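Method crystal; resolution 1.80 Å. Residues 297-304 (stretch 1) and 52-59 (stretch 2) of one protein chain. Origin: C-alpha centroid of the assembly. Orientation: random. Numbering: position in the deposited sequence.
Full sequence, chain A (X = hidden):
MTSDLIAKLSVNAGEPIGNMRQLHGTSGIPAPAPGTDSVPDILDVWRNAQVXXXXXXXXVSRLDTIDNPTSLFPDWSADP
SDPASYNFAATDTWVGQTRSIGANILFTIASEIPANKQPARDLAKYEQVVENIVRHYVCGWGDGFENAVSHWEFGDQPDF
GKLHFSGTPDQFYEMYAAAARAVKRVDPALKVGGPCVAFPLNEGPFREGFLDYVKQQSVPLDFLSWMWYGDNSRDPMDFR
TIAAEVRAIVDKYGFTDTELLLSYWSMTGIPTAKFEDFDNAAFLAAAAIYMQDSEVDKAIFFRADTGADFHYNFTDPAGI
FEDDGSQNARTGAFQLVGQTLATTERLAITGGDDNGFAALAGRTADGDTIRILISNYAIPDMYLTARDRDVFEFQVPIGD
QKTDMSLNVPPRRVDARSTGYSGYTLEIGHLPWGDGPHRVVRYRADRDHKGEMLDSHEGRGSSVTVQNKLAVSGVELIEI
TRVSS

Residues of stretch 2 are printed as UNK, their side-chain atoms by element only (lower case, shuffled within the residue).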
# COMPACT_ATOMS: atom_id res chain seq x y z
N ASP A 297 -3.58 -5.77 7.77
CA ASP A 297 -4.90 -5.16 7.92
C ASP A 297 -5.10 -3.96 7.00
O ASP A 297 -6.25 -3.68 6.62
CB ASP A 297 -5.12 -4.71 9.36
CG ASP A 297 -5.21 -5.89 10.32
OD1 ASP A 297 -5.93 -6.86 10.00
OD2 ASP A 297 -4.54 -5.86 11.37
N LYS A 298 -4.03 -3.26 6.66
CA LYS A 298 -4.04 -2.15 5.73
C LYS A 298 -2.70 -2.15 5.00
O LYS A 298 -1.67 -2.47 5.60
CB LYS A 298 -4.22 -0.80 6.44
CG LYS A 298 -5.53 -0.64 7.19
CD LYS A 298 -6.70 -0.53 6.25
CE LYS A 298 -7.92 0.07 6.97
NZ LYS A 298 -7.86 -0.19 8.44
N ALA A 299 -2.72 -1.79 3.72
CA ALA A 299 -1.52 -1.89 2.90
C ALA A 299 -1.38 -0.66 2.02
O ALA A 299 -2.38 -0.13 1.53
CB ALA A 299 -1.56 -3.15 2.02
N ILE A 300 -0.12 -0.25 1.82
CA ILE A 300 0.25 0.95 1.07
C ILE A 300 1.27 0.51 0.01
O ILE A 300 2.45 0.30 0.33
CB ILE A 300 0.85 2.05 1.96
CG1 ILE A 300 -0.06 2.40 3.14
CG2 ILE A 300 1.15 3.30 1.15
CD1 ILE A 300 -1.34 3.14 2.75
N PHE A 301 0.83 0.39 -1.23
CA PHE A 301 1.73 0.07 -2.33
C PHE A 301 2.64 1.25 -2.64
O PHE A 301 2.18 2.39 -2.74
CB PHE A 301 0.95 -0.30 -3.58
CG PHE A 301 1.83 -0.47 -4.79
CD1 PHE A 301 2.49 -1.69 -5.01
CD2 PHE A 301 2.03 0.57 -5.69
CE1 PHE A 301 3.30 -1.88 -6.12
CE2 PHE A 301 2.85 0.41 -6.80
CZ PHE A 301 3.49 -0.81 -7.02
N PHE A 302 3.92 0.97 -2.86
CA PHE A 302 4.95 1.98 -3.08
C PHE A 302 5.51 1.84 -4.49
O PHE A 302 6.11 0.81 -4.81
CB PHE A 302 6.07 1.81 -2.04
CG PHE A 302 7.19 2.81 -2.17
CD1 PHE A 302 7.01 4.11 -1.73
CD2 PHE A 302 8.41 2.45 -2.71
CE1 PHE A 302 8.04 5.05 -1.83
CE2 PHE A 302 9.45 3.38 -2.82
CZ PHE A 302 9.25 4.68 -2.37
N ARG A 303 5.31 2.85 -5.36
CA ARG A 303 4.46 4.02 -5.19
C ARG A 303 3.73 4.26 -6.51
O ARG A 303 4.32 4.05 -7.58
CB ARG A 303 5.28 5.26 -4.80
CG ARG A 303 6.52 5.51 -5.67
CD ARG A 303 7.47 6.58 -5.08
NE ARG A 303 6.94 7.93 -5.32
CZ ARG A 303 7.48 9.05 -4.85
NH1 ARG A 303 8.58 9.03 -4.09
NH2 ARG A 303 6.91 10.21 -5.13
N ALA A 304 2.46 4.67 -6.46
CA ALA A 304 1.62 4.81 -7.66
C ALA A 304 1.74 6.21 -8.27
O ALA A 304 0.76 6.95 -8.44
CB ALA A 304 0.17 4.48 -7.33
N UNK A 52 -8.22 3.18 -1.96
CA UNK A 52 -9.02 3.43 -0.76
C UNK A 52 -8.25 4.08 0.38
O UNK A 52 -8.87 4.50 1.36
c UNK A 52 -10.75 1.63 -1.15
c UNK A 52 -9.63 2.11 -0.24
o UNK A 52 -8.61 1.11 -0.16
N UNK A 53 -6.92 4.18 0.28
CA UNK A 53 -6.11 4.72 1.36
C UNK A 53 -4.86 5.30 0.74
O UNK A 53 -4.28 4.68 -0.16
c UNK A 53 -5.80 5.17 4.42
c UNK A 53 -5.76 3.65 2.40
c UNK A 53 -5.02 4.08 3.67
c UNK A 53 -4.77 2.89 4.58
N UNK A 54 -4.47 6.50 1.18
CA UNK A 54 -3.28 7.15 0.63
C UNK A 54 -2.38 7.58 1.78
O UNK A 54 -2.80 8.34 2.66
c UNK A 54 -3.64 8.36 -0.25
c UNK A 54 -2.37 9.05 -0.72
c UNK A 54 -4.50 7.92 -1.44
N UNK A 55 -1.13 7.10 1.76
CA UNK A 55 -0.10 7.57 2.69
C UNK A 55 0.47 8.88 2.18
O UNK A 55 0.76 9.02 0.99
c UNK A 55 5.06 6.03 5.28
c UNK A 55 2.92 5.53 4.12
c UNK A 55 2.07 6.79 3.86
n UNK A 55 5.67 6.27 4.12
c UNK A 55 1.00 6.51 2.81
n UNK A 55 5.74 6.16 6.42
n UNK A 55 3.77 5.68 5.31
N UNK A 56 0.64 9.86 3.08
CA UNK A 56 0.97 11.22 2.68
C UNK A 56 2.47 11.47 2.63
O UNK A 56 2.89 12.57 2.24
o UNK A 56 0.94 12.12 4.95
c UNK A 56 0.34 12.22 3.65
N UNK A 57 3.29 10.48 3.00
CA UNK A 57 4.71 10.73 3.23
C UNK A 57 5.42 11.28 1.99
O UNK A 57 6.28 12.16 2.10
c UNK A 57 7.31 10.13 5.18
c UNK A 57 6.86 9.57 3.99
c UNK A 57 5.38 9.43 3.71
o UNK A 57 10.94 9.93 4.77
c UNK A 57 9.59 9.80 4.52
c UNK A 57 7.80 9.11 3.07
c UNK A 57 8.67 10.25 5.44
c UNK A 57 9.17 9.22 3.33
N UNK A 58 5.03 10.82 0.80
CA UNK A 58 5.74 11.30 -0.39
C UNK A 58 5.26 12.67 -0.86
O UNK A 58 5.93 13.28 -1.71
c UNK A 58 6.36 8.96 -1.10
c UNK A 58 5.65 10.25 -1.49
o UNK A 58 5.72 7.90 -1.08
o UNK A 58 7.56 9.03 -0.76
N UNK A 59 4.17 13.19 -0.31
CA UNK A 59 3.79 14.57 -0.55
C UNK A 59 4.83 15.52 0.03
O UNK A 59 5.71 15.14 0.81
c UNK A 59 -2.70 13.41 0.82
c UNK A 59 -2.13 12.76 -0.25
c UNK A 59 -0.03 13.97 0.20
c UNK A 59 1.25 13.13 -1.46
c UNK A 59 1.27 14.02 -0.39
c UNK A 59 -0.80 13.04 -0.55
n UNK A 59 0.01 12.55 -1.55
c UNK A 59 -1.95 14.35 1.59
c UNK A 59 2.43 14.87 0.07
c UNK A 59 -0.63 14.64 1.28
O HOH W 1 8.08 12.89 -3.32
O HOH W 2 8.99 10.95 -1.80

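Position 52 carries three side-chain atoms: one carbon bearing an oxygen and a second carbon. A beta-branched hydroxyl side chain of this kind is threonine. Thr52 stays out of reach of stretch 1, and its hydroxyl is satisfied elsewhere in the structure.

Position 53 has four carbons, forked at the second, and points toward stretch 1. One tip of the fork lies 3.9 Å from Ile300 CD1, and the same tip sits 4.2 Å from Lys298 CB. A fork one carbon beyond CB is leucine, and the shared tip is CD2 of Leu53.

Position 54 shows three carbons, the first carrying the other two, which is valine. The CA-to-CB bond of Val54 points away, as the alternation of a strand requires between two inward neighbours.

Position 55 has a run of three carbons, then a nitrogen, then a carbon carrying two more nitrogens. Its CB meets Ile300 CG2 at 3.6 Å. The planar three-nitrogen end identifies arginine. Arg55 lends the contact its aliphatic base, while the end of the chain leads away and its nitrogens are hydrogen-bonded elsewhere.

Position 56 holds one carbon and one oxygen: serine. Ser56 makes no contact but opens a type I turn, in which its O accepts a hydrogen bond from N of position 59 at 2.9 Å.

Position 57 has one carbon leading to a six-carbon ring that bears an oxygen, so it is tyrosine. Tyr57 points sideways and does not touch stretch 1.

Position 58 has two carbons, the second carrying two oxygens. One oxygen lies 3.5 Å from Arg303 NH1, the other 3.8 Å from Phe302 CE1, near the plane of that ring at its edge. This short carboxylate is aspartate. The salt bridge from Asp58 OD1 to Arg303 NH1 is one of charge alone, because the carboxylate sits over a face of the guanidinium.

Position 59 bears one carbon and fused five- and six-membered rings containing one nitrogen: tryptophan. Trp59 closes the turn without touching stretch 1.

The contact works in two zones. Strands crossing at 59° pair Ile300 with Leu53 and the base of Arg55, with no hydrogen bond between the stretches. Beyond them, charge joins Arg303 to Asp58, and a water supplies the directional link, donating to Asp58 OD1 at 2.6 Å and accepting from Arg303 NH1 at 3.0 Å. The rule is apolar packing between strands, then a water-bridged ion pair at the turn.

Stretch 2 (52-59) TLVRSYDW
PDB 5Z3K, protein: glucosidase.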